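Local coordinates for protein AvrRxo1-ORF2 (Xanthomonas oryzae pv. oryzicola, PDB 4Z8U) that probably acts as the antitoxin-like binding partner of the effector AvrRxo1-ORF1, with which it forms a complex of four chains, at residues E41-E46 and I69-Y74; E49-T54 and E86-V91. All coordinates share one frame; numbering follows the deposited sequence.

Interaction 1: E41-E46 and I69-Y74; sequences ERFDLE and IYERMY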
ATOM      1  N   GLU B  41      -8.411  -0.797 -26.441  1.00 39.57           N
ATOM      2  CA  GLU B  41      -8.639  -1.974 -27.289  1.00 35.27           C
ATOM      3  C   GLU B  41      -8.876  -3.263 -26.526  1.00 41.74           C
ATOM      4  O   GLU B  41      -8.075  -3.631 -25.627  1.00 43.15           O
ATOM      5  CB  GLU B  41      -7.507  -2.136 -28.319  1.00 41.72           C
ATOM      6  CG  GLU B  41      -7.683  -3.340 -29.195  1.00 43.70           C
ATOM      7  CD  GLU B  41      -6.609  -3.505 -30.242  1.00 47.04           C
ATOM      8  OE1 GLU B  41      -5.674  -2.638 -30.337  1.00 48.31           O
ATOM      9  OE2 GLU B  41      -6.752  -4.509 -30.996  1.00 48.55           O
ATOM     10  N   ARG B  42      -9.956  -3.975 -26.845  1.00 33.84           N
ATOM     11  CA  ARG B  42     -10.305  -5.225 -26.179  1.00 40.02           C
ATOM     12  C   ARG B  42      -9.167  -6.244 -26.371  1.00 40.81           C
ATOM     13  O   ARG B  42      -8.673  -6.400 -27.511  1.00 38.87           O
ATOM     14  CB  ARG B  42     -11.650  -5.878 -26.634  1.00 43.19           C
ATOM     15  CG  ARG B  42     -12.135  -7.000 -25.716  1.00 46.59           C
ATOM     16  CD  ARG B  42     -13.330  -7.849 -26.217  1.00 57.91           C
ATOM     17  NE  ARG B  42     -12.963  -8.563 -27.466  1.00 74.52           N
ATOM     18  CZ  ARG B  42     -12.697  -9.876 -27.598  1.00 72.28           C
ATOM     19  NH1 ARG B  42     -12.825 -10.700 -26.558  1.00 72.67           N
ATOM     20  NH2 ARG B  42     -12.332 -10.372 -28.797  1.00 57.11           N
ATOM     21  N   PHE B  43      -8.839  -6.976 -25.296  1.00 37.43           N
ATOM     22  CA  PHE B  43      -7.743  -7.929 -25.385  1.00 38.56           C
ATOM     23  C   PHE B  43      -8.156  -9.087 -26.296  1.00 43.78           C
ATOM     24  O   PHE B  43      -9.193  -9.761 -26.038  1.00 42.89           O
ATOM     25  CB  PHE B  43      -7.406  -8.511 -24.032  1.00 37.48           C
ATOM     26  CG  PHE B  43      -6.202  -9.440 -24.084  1.00 39.55           C
ATOM     27  CD1 PHE B  43      -4.940  -8.939 -24.356  1.00 34.45           C
ATOM     28  CD2 PHE B  43      -6.401 -10.834 -23.943  1.00 42.10           C
ATOM     29  CE1 PHE B  43      -3.843  -9.824 -24.424  1.00 35.39           C
ATOM     30  CE2 PHE B  43      -5.318 -11.709 -24.029  1.00 39.84           C
ATOM     31  CZ  PHE B  43      -4.065 -11.186 -24.249  1.00 36.78           C
ATOM     32  N   ASP B  44      -7.291  -9.360 -27.280  1.00 43.00           N
ATOM     33  CA  ASP B  44      -7.498 -10.526 -28.162  1.00 46.95           C
ATOM     34  C   ASP B  44      -6.202 -11.308 -28.391  1.00 37.02           C
ATOM     35  O   ASP B  44      -5.318 -10.840 -29.104  1.00 42.68           O
ATOM     36  CB  ASP B  44      -8.108 -10.088 -29.502  1.00 50.01           C
ATOM     37  CG  ASP B  44      -8.262 -11.252 -30.440  1.00 59.40           C
ATOM     38  OD1 ASP B  44      -9.122 -12.131 -30.165  1.00 66.53           O
ATOM     39  OD2 ASP B  44      -7.449 -11.321 -31.363  1.00 52.18           O
ATOM     40  N   LEU B  45      -6.111 -12.452 -27.759  1.00 38.28           N
ATOM     41  CA  LEU B  45      -4.828 -13.158 -27.830  1.00 43.92           C
ATOM     42  C   LEU B  45      -4.375 -13.488 -29.286  1.00 44.91           C
ATOM     43  O   LEU B  45      -3.202 -13.222 -29.670  1.00 48.54           O
ATOM     44  CB  LEU B  45      -4.862 -14.367 -26.910  1.00 40.31           C
ATOM     45  CG  LEU B  45      -3.542 -15.134 -26.828  1.00 46.96           C
ATOM     46  CD1 LEU B  45      -2.541 -14.284 -26.008  1.00 41.38           C
ATOM     47  CD2 LEU B  45      -3.803 -16.503 -26.193  1.00 41.85           C
ATOM     48  N   GLU B  46      -5.294 -14.007 -30.119  1.00 51.30           N
ATOM     49  CA  GLU B  46      -4.929 -14.364 -31.495  1.00 50.50           C
ATOM     50  C   GLU B  46      -4.313 -13.190 -32.239  1.00 48.75           C
ATOM     51  O   GLU B  46      -3.262 -13.333 -32.895  1.00 56.10           O
ATOM     52  CB  GLU B  46      -6.139 -14.891 -32.293  1.00 62.60           C
ATOM     53  CG  GLU B  46      -6.234 -16.413 -32.433  1.00 71.54           C
ATOM     54  CD  GLU B  46      -6.834 -17.129 -31.207  1.00 82.43           C
ATOM     55  OE1 GLU B  46      -6.372 -16.887 -30.061  1.00 76.18           O
ATOM     56  OE2 GLU B  46      -7.770 -17.962 -31.386  1.00 75.47           O
ATOM     57  N   ILE B  69      -2.347 -15.240 -18.526  1.00 38.32           N
ATOM     58  CA  ILE B  69      -1.148 -14.467 -18.142  1.00 39.04           C
ATOM     59  C   ILE B  69      -1.216 -13.095 -18.902  1.00 34.18           C
ATOM     60  O   ILE B  69      -1.052 -12.022 -18.273  1.00 29.28           O
ATOM     61  CB  ILE B  69       0.172 -15.253 -18.488  1.00 40.50           C
ATOM     62  CG1 ILE B  69       0.486 -16.368 -17.468  1.00 35.84           C
ATOM     63  CG2 ILE B  69       1.327 -14.311 -18.633  1.00 29.22           C
ATOM     64  CD1 ILE B  69       1.381 -17.462 -18.037  1.00 39.79           C
ATOM     65  N   TYR B  70      -1.456 -13.109 -20.206  1.00 28.88           N
ATOM     66  CA  TYR B  70      -1.246 -11.906 -21.008  1.00 28.86           C
ATOM     67  C   TYR B  70      -2.433 -10.924 -20.865  1.00 28.13           C
ATOM     68  O   TYR B  70      -2.274  -9.724 -21.003  1.00 26.05           O
ATOM     69  CB  TYR B  70      -0.894 -12.164 -22.501  1.00 33.66           C
ATOM     70  CG  TYR B  70       0.506 -12.803 -22.626  1.00 37.26           C
ATOM     71  CD1 TYR B  70       1.655 -12.033 -22.380  1.00 38.52           C
ATOM     72  CD2 TYR B  70       0.636 -14.160 -22.842  1.00 42.86           C
ATOM     73  CE1 TYR B  70       2.924 -12.608 -22.398  1.00 42.42           C
ATOM     74  CE2 TYR B  70       1.868 -14.759 -22.901  1.00 42.05           C
ATOM     75  CZ  TYR B  70       3.009 -13.973 -22.658  1.00 48.70           C
ATOM     76  OH  TYR B  70       4.223 -14.587 -22.688  1.00 55.85           O
ATOM     77  N   GLU B  71      -3.627 -11.492 -20.697  1.00 28.81           N
ATOM     78  CA  GLU B  71      -4.792 -10.580 -20.680  1.00 32.40           C
ATOM     79  C   GLU B  71      -4.711  -9.816 -19.372  1.00 28.91           C
ATOM     80  O   GLU B  71      -4.994  -8.635 -19.305  1.00 28.94           O
ATOM     81  CB  GLU B  71      -6.098 -11.385 -20.719  1.00 33.73           C
ATOM     82  CG  GLU B  71      -7.305 -10.522 -20.421  1.00 39.94           C
ATOM     83  CD  GLU B  71      -8.533 -11.387 -20.396  1.00 57.44           C
ATOM     84  OE1 GLU B  71      -8.951 -11.748 -21.506  1.00 58.03           O
ATOM     85  OE2 GLU B  71      -9.009 -11.732 -19.308  1.00 57.65           O
ATOM     86  N   ARG B  72      -4.354 -10.507 -18.316  1.00 30.84           N
ATOM     87  CA  ARG B  72      -4.170  -9.876 -17.036  1.00 28.27           C
ATOM     88  C   ARG B  72      -3.044  -8.839 -17.069  1.00 26.58           C
ATOM     89  O   ARG B  72      -3.214  -7.782 -16.612  1.00 25.49           O
ATOM     90  CB  ARG B  72      -3.908 -10.920 -15.972  1.00 31.62           C
ATOM     91  CG  ARG B  72      -3.834 -10.393 -14.635  1.00 35.73           C
ATOM     92  CD  ARG B  72      -3.670 -11.445 -13.626  1.00 36.84           C
ATOM     93  NE  ARG B  72      -4.971 -11.864 -13.230  1.00 51.44           N
ATOM     94  CZ  ARG B  72      -5.710 -11.221 -12.343  1.00 37.43           C
ATOM     95  NH1 ARG B  72      -6.880 -11.694 -12.110  1.00 36.19           N
ATOM     96  NH2 ARG B  72      -5.265 -10.153 -11.679  1.00 40.28           N
HETATM   97  N   MSE B  73      -1.907  -9.180 -17.624  1.00 23.80           N
HETATM   98  CA  MSE B  73      -0.779  -8.222 -17.774  1.00 23.22           C
HETATM   99  C   MSE B  73      -1.286  -7.002 -18.538  1.00 26.40           C
HETATM  100  O   MSE B  73      -0.999  -5.855 -18.210  1.00 20.97           O
HETATM  101  CB  MSE B  73       0.433  -8.922 -18.447  1.00 22.69           C
HETATM  102  CG  MSE B  73       1.531  -7.906 -18.592  1.00 24.70           C
HETATM  103 SE   MSE B  73       2.944  -8.869 -19.629  1.00 32.25          SE
HETATM  104  CE  MSE B  73       3.319 -10.166 -18.267  1.00 26.61           C
ATOM    105  N   TYR B  74      -2.019  -7.249 -19.655  1.00 24.25           N
ATOM    106  CA  TYR B  74      -2.469  -6.155 -20.513  1.00 25.55           C
ATOM    107  C   TYR B  74      -3.340  -5.152 -19.740  1.00 23.14           C
ATOM    108  O   TYR B  74      -3.129  -3.951 -19.791  1.00 25.65           O
ATOM    109  CB  TYR B  74      -3.305  -6.808 -21.656  1.00 25.26           C
ATOM    110  CG  TYR B  74      -3.907  -5.803 -22.695  1.00 26.22           C
ATOM    111  CD1 TYR B  74      -3.095  -5.011 -23.469  1.00 27.62           C
ATOM    112  CD2 TYR B  74      -5.272  -5.703 -22.830  1.00 29.51           C
ATOM    113  CE1 TYR B  74      -3.607  -4.142 -24.447  1.00 32.09           C
ATOM    114  CE2 TYR B  74      -5.840  -4.856 -23.824  1.00 28.65           C
ATOM    115  CZ  TYR B  74      -5.002  -4.066 -24.590  1.00 33.68           C
ATOM    116  OH  TYR B  74      -5.488  -3.195 -25.548  1.00 36.82           O
TER
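F43 lays its ring across the backbone of E71, so that the loop leading into helix 45-49 meets the side of helix 64-77 in a small all-helical fold with no strands. The loop lends a single aromatic side chain to the helix surface, and the helix answers with residues from neighbouring turns. With CG of F43 anti to the backbone N (chi1 -176°), the ring is directed toward helix 64-77. CA of E71 then sits 3.5 Å from the ring centroid, almost on the ring normal, a CH-pi contact over one face. The extended E71 chain starts close by, its CB 3.3 Å from F43 CD2, and its carboxylate plane stands nearly at right angles to the phenyl plane. One turn on, Y74 runs past F43 in the opposite direction; the two rings are inclined at 43°, and CD1 of F43 lies 3.6 Å from CD2 of Y74. At the other end of the phenyl, CZ of F43 rests 3.8 Å from CB of Y70, and CD1 of L45 approaches the same Y70 carbon more loosely, at 4.4 Å. D44, between F43 and L45 in the chain, turns away and N-caps helix 45-49 through E47 N, while L84 of the last helix also touches F43. The one hydrogen bond across the contact lies beside the rings. There the hydroxyl of Y74 donates to the backbone carbonyl of E41, which lies at the edge of the tyrosine ring and near its plane: OH to O is 2.6 Å, with a C=O···OH angle of 127°.

Interaction 2: E49-T54 and E86-V91; sequences EKICDT and EFAHIV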
ATOM      1  N   GLU B  49      -0.747 -12.488 -30.913  1.00 46.67           N
ATOM      2  CA  GLU B  49       0.152 -13.533 -31.472  1.00 54.43           C
ATOM      3  C   GLU B  49       0.623 -13.380 -32.930  1.00 53.23           C
ATOM      4  O   GLU B  49       1.682 -13.909 -33.325  1.00 50.43           O
ATOM      5  CB  GLU B  49      -0.410 -14.902 -31.183  1.00 48.97           C
ATOM      6  CG  GLU B  49      -0.504 -14.989 -29.682  1.00 52.31           C
ATOM      7  CD  GLU B  49      -0.882 -16.332 -29.163  1.00 49.22           C
ATOM      8  OE1 GLU B  49      -1.483 -17.116 -29.916  1.00 53.75           O
ATOM      9  OE2 GLU B  49      -0.572 -16.577 -27.972  1.00 49.73           O
ATOM     10  N   LYS B  50      -0.098 -12.585 -33.702  1.00 50.25           N
ATOM     11  CA  LYS B  50       0.272 -12.379 -35.075  1.00 49.54           C
ATOM     12  C   LYS B  50       1.444 -11.440 -35.100  1.00 59.51           C
ATOM     13  O   LYS B  50       2.148 -11.339 -36.119  1.00 62.41           O
ATOM     14  CB  LYS B  50      -0.876 -11.781 -35.888  1.00 50.97           C
ATOM     15  CG  LYS B  50      -2.003 -12.737 -36.192  1.00 56.36           C
ATOM     16  CD  LYS B  50      -2.862 -12.125 -37.313  1.00 57.81           C
ATOM     17  CE  LYS B  50      -4.208 -12.809 -37.452  1.00 58.75           C
ATOM     18  NZ  LYS B  50      -4.865 -12.771 -36.108  1.00 58.18           N
ATOM     19  N   ILE B  51       1.690 -10.747 -33.991  1.00 49.61           N
ATOM     20  CA  ILE B  51       2.683  -9.702 -34.073  1.00 48.47           C
ATOM     21  C   ILE B  51       3.778  -9.800 -33.016  1.00 48.26           C
ATOM     22  O   ILE B  51       4.591  -8.890 -32.907  1.00 50.99           O
ATOM     23  CB  ILE B  51       2.074  -8.274 -34.080  1.00 52.77           C
ATOM     24  CG1 ILE B  51       1.418  -7.945 -32.773  1.00 49.69           C
ATOM     25  CG2 ILE B  51       1.064  -8.085 -35.208  1.00 53.76           C
ATOM     26  CD1 ILE B  51       0.762  -6.580 -32.782  1.00 48.51           C
ATOM     27  N   CYS B  52       3.774 -10.880 -32.246  1.00 45.40           N
ATOM     28  CA  CYS B  52       4.837 -11.159 -31.245  1.00 47.48           C
ATOM     29  C   CYS B  52       4.619 -12.591 -30.822  1.00 48.99           C
ATOM     30  O   CYS B  52       3.530 -13.143 -30.993  1.00 52.87           O
ATOM     31  CB  CYS B  52       4.708 -10.226 -30.002  1.00 47.78           C
ATOM     32  SG  CYS B  52       3.268 -10.521 -28.913  1.00 46.76           S
ATOM     33  N   ASP B  53       5.651 -13.144 -30.196  1.00 51.91           N
ATOM     34  CA  ASP B  53       5.682 -14.524 -29.782  1.00 56.27           C
ATOM     35  C   ASP B  53       5.423 -14.585 -28.272  1.00 56.29           C
ATOM     36  O   ASP B  53       6.161 -13.983 -27.489  1.00 50.39           O
ATOM     37  CB  ASP B  53       7.074 -15.077 -30.164  1.00 56.03           C
ATOM     38  CG  ASP B  53       7.446 -16.359 -29.440  1.00 55.41           C
ATOM     39  OD1 ASP B  53       6.555 -17.171 -29.094  1.00 52.37           O
ATOM     40  OD2 ASP B  53       8.683 -16.550 -29.275  1.00 58.05           O
ATOM     41  N   THR B  54       4.387 -15.301 -27.872  1.00 48.33           N
ATOM     42  CA  THR B  54       3.983 -15.345 -26.458  1.00 53.48           C
ATOM     43  C   THR B  54       4.269 -16.717 -25.856  1.00 55.29           C
ATOM     44  O   THR B  54       3.763 -17.074 -24.775  1.00 54.66           O
ATOM     45  CB  THR B  54       2.462 -15.119 -26.287  1.00 51.63           C
ATOM     46  OG1 THR B  54       1.756 -16.139 -27.008  1.00 51.34           O
ATOM     47  CG2 THR B  54       1.991 -13.662 -26.712  1.00 47.43           C
ATOM     48  N   GLU B  86       0.680  -1.802 -29.223  1.00 43.42           N
ATOM     49  CA  GLU B  86       1.596  -1.258 -28.275  1.00 39.76           C
ATOM     50  C   GLU B  86       2.059  -2.382 -27.347  1.00 36.40           C
ATOM     51  O   GLU B  86       3.199  -2.441 -26.988  1.00 40.03           O
ATOM     52  CB  GLU B  86       0.891  -0.187 -27.464  1.00 20.00           C
ATOM     53  CG  GLU B  86       0.988   1.241 -27.977  1.00 20.00           C
ATOM     54  CD  GLU B  86      -0.122   2.180 -27.431  1.00 20.00           C
ATOM     55  OE1 GLU B  86      -0.729   1.884 -26.418  1.00 20.00           O
ATOM     56  OE2 GLU B  86      -0.368   3.230 -28.034  1.00 20.00           O
ATOM     57  N   PHE B  87       1.147  -3.259 -26.980  1.00 34.02           N
ATOM     58  CA  PHE B  87       1.391  -4.275 -25.982  1.00 31.74           C
ATOM     59  C   PHE B  87       2.368  -5.276 -26.509  1.00 36.13           C
ATOM     60  O   PHE B  87       3.223  -5.722 -25.817  1.00 33.51           O
ATOM     61  CB  PHE B  87       0.092  -4.962 -25.549  1.00 31.73           C
ATOM     62  CG  PHE B  87       0.258  -5.925 -24.436  1.00 28.15           C
ATOM     63  CD1 PHE B  87       0.756  -5.539 -23.234  1.00 32.06           C
ATOM     64  CD2 PHE B  87      -0.081  -7.210 -24.589  1.00 27.99           C
ATOM     65  CE1 PHE B  87       0.889  -6.438 -22.256  1.00 24.97           C
ATOM     66  CE2 PHE B  87       0.073  -8.074 -23.619  1.00 31.66           C
ATOM     67  CZ  PHE B  87       0.551  -7.686 -22.452  1.00 27.76           C
ATOM     68  N   ALA B  88       2.217  -5.590 -27.782  1.00 34.02           N
ATOM     69  CA  ALA B  88       3.153  -6.436 -28.480  1.00 34.18           C
ATOM     70  C   ALA B  88       4.592  -6.028 -28.313  1.00 31.74           C
ATOM     71  O   ALA B  88       5.435  -6.851 -28.159  1.00 35.53           O
ATOM     72  CB  ALA B  88       2.827  -6.444 -29.916  1.00 36.66           C
ATOM     73  N   HIS B  89       4.878  -4.753 -28.375  1.00 32.57           N
ATOM     74  CA  HIS B  89       6.232  -4.339 -28.218  1.00 34.35           C
ATOM     75  C   HIS B  89       6.720  -4.590 -26.824  1.00 34.99           C
ATOM     76  O   HIS B  89       7.881  -4.795 -26.620  1.00 31.33           O
ATOM     77  CB  HIS B  89       6.377  -2.879 -28.536  1.00 20.00           C
ATOM     78  CG  HIS B  89       6.084  -2.562 -29.959  1.00 20.00           C
ATOM     79  ND1 HIS B  89       5.753  -3.533 -30.869  1.00 20.00           N
ATOM     80  CD2 HIS B  89       6.037  -1.388 -30.623  1.00 20.00           C
ATOM     81  CE1 HIS B  89       5.533  -2.978 -32.041  1.00 20.00           C
ATOM     82  NE2 HIS B  89       5.702  -1.676 -31.918  1.00 20.00           N
ATOM     83  N   ILE B  90       5.798  -4.557 -25.878  1.00 31.48           N
ATOM     84  CA  ILE B  90       6.121  -4.824 -24.503  1.00 29.88           C
ATOM     85  C   ILE B  90       6.429  -6.291 -24.329  1.00 31.39           C
ATOM     86  O   ILE B  90       7.394  -6.624 -23.722  1.00 29.75           O
ATOM     87  CB  ILE B  90       5.035  -4.384 -23.576  1.00 20.00           C
ATOM     88  CG1 ILE B  90       4.998  -2.888 -23.518  1.00 20.00           C
ATOM     89  CG2 ILE B  90       5.294  -4.888 -22.215  1.00 20.00           C
ATOM     90  CD1 ILE B  90       3.720  -2.366 -23.139  1.00 20.00           C
ATOM     91  N   VAL B  91       5.622  -7.152 -24.916  1.00 27.68           N
ATOM     92  CA  VAL B  91       5.843  -8.593 -24.759  1.00 28.33           C
ATOM     93  C   VAL B  91       7.185  -8.969 -25.390  1.00 33.68           C
ATOM     94  O   VAL B  91       7.924  -9.774 -24.805  1.00 33.34           O
ATOM     95  CB  VAL B  91       4.693  -9.412 -25.354  1.00 32.95           C
ATOM     96  CG1 VAL B  91       5.060 -10.897 -25.327  1.00 37.19           C
ATOM     97  CG2 VAL B  91       3.417  -9.143 -24.603  1.00 32.00           C
TER
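OE2 of E49 is gripped twice: OG1 of T54, a residue whose methyl faces V91 across the contact, donates a hydrogen bond to it, and R66 of helix 64-77 brings its NE into a salt bridge with the same oxygen. The threonine bond is short, 2.6 Å from OG1 to OE2, and arrives from above the carboxylate plane, 38° out of it. This bond joins the two ends of segment 49-54, and the residues between them lie against helix 84-94. There the side chains meet by van der Waals packing, and no hydrogen bond crosses. I51 covers A88 with its longer branch: CG1 stands between the backbone N and the carbonyl carbon (chi1 67°), and both CG1 and CD1 come within 3.5 Å of A88 CB. The methyl of A88 also meets L48 of helix 45-49. C52 adopts the same kind of first torsion (69°), which places SG against the side of the helix, near both A88 and V91. The sulfur lies 4.0 Å from V91 CB and 4.2 Å from A88 CB, so it bridges residues three apart in sequence. V91 is shared in turn, for its CG1 lies 3.9 Å from the D53 carbonyl O while its CG2 rests over the F87 ring, toward the rim. D53 itself points away from helix 84-94; its OD1 accepts from S55 N in an Asx turn, and its OD2 has a weak hydrogen bond to W23 of the AvrRxo1-ORF1 chain. What emerges is loop-on-helix packing in an all-helical domain, with an interhelical loop laid along one side of the C-terminal helix and its outer edge reaching the partner protein.

From the N terminus, the long helix 6-38 leads into 41-46, which interaction 1 joins to 69-74, closing a loop of 22 residues. Inside that loop lies 49-54, and interaction 2 carries it forward to 86-91, beyond the end of interaction 1. The two contacts therefore cross along the chain instead of nesting. Together they tie the short helix 45-49 and its flanking loops to the successive helices 64-77 and 84-94. The two also touch directly: Y70 OH lies 3.3 Å from T54 O, a probable hydrogen bond, and F87 meets Y74 edge-to-face while also packing against M73.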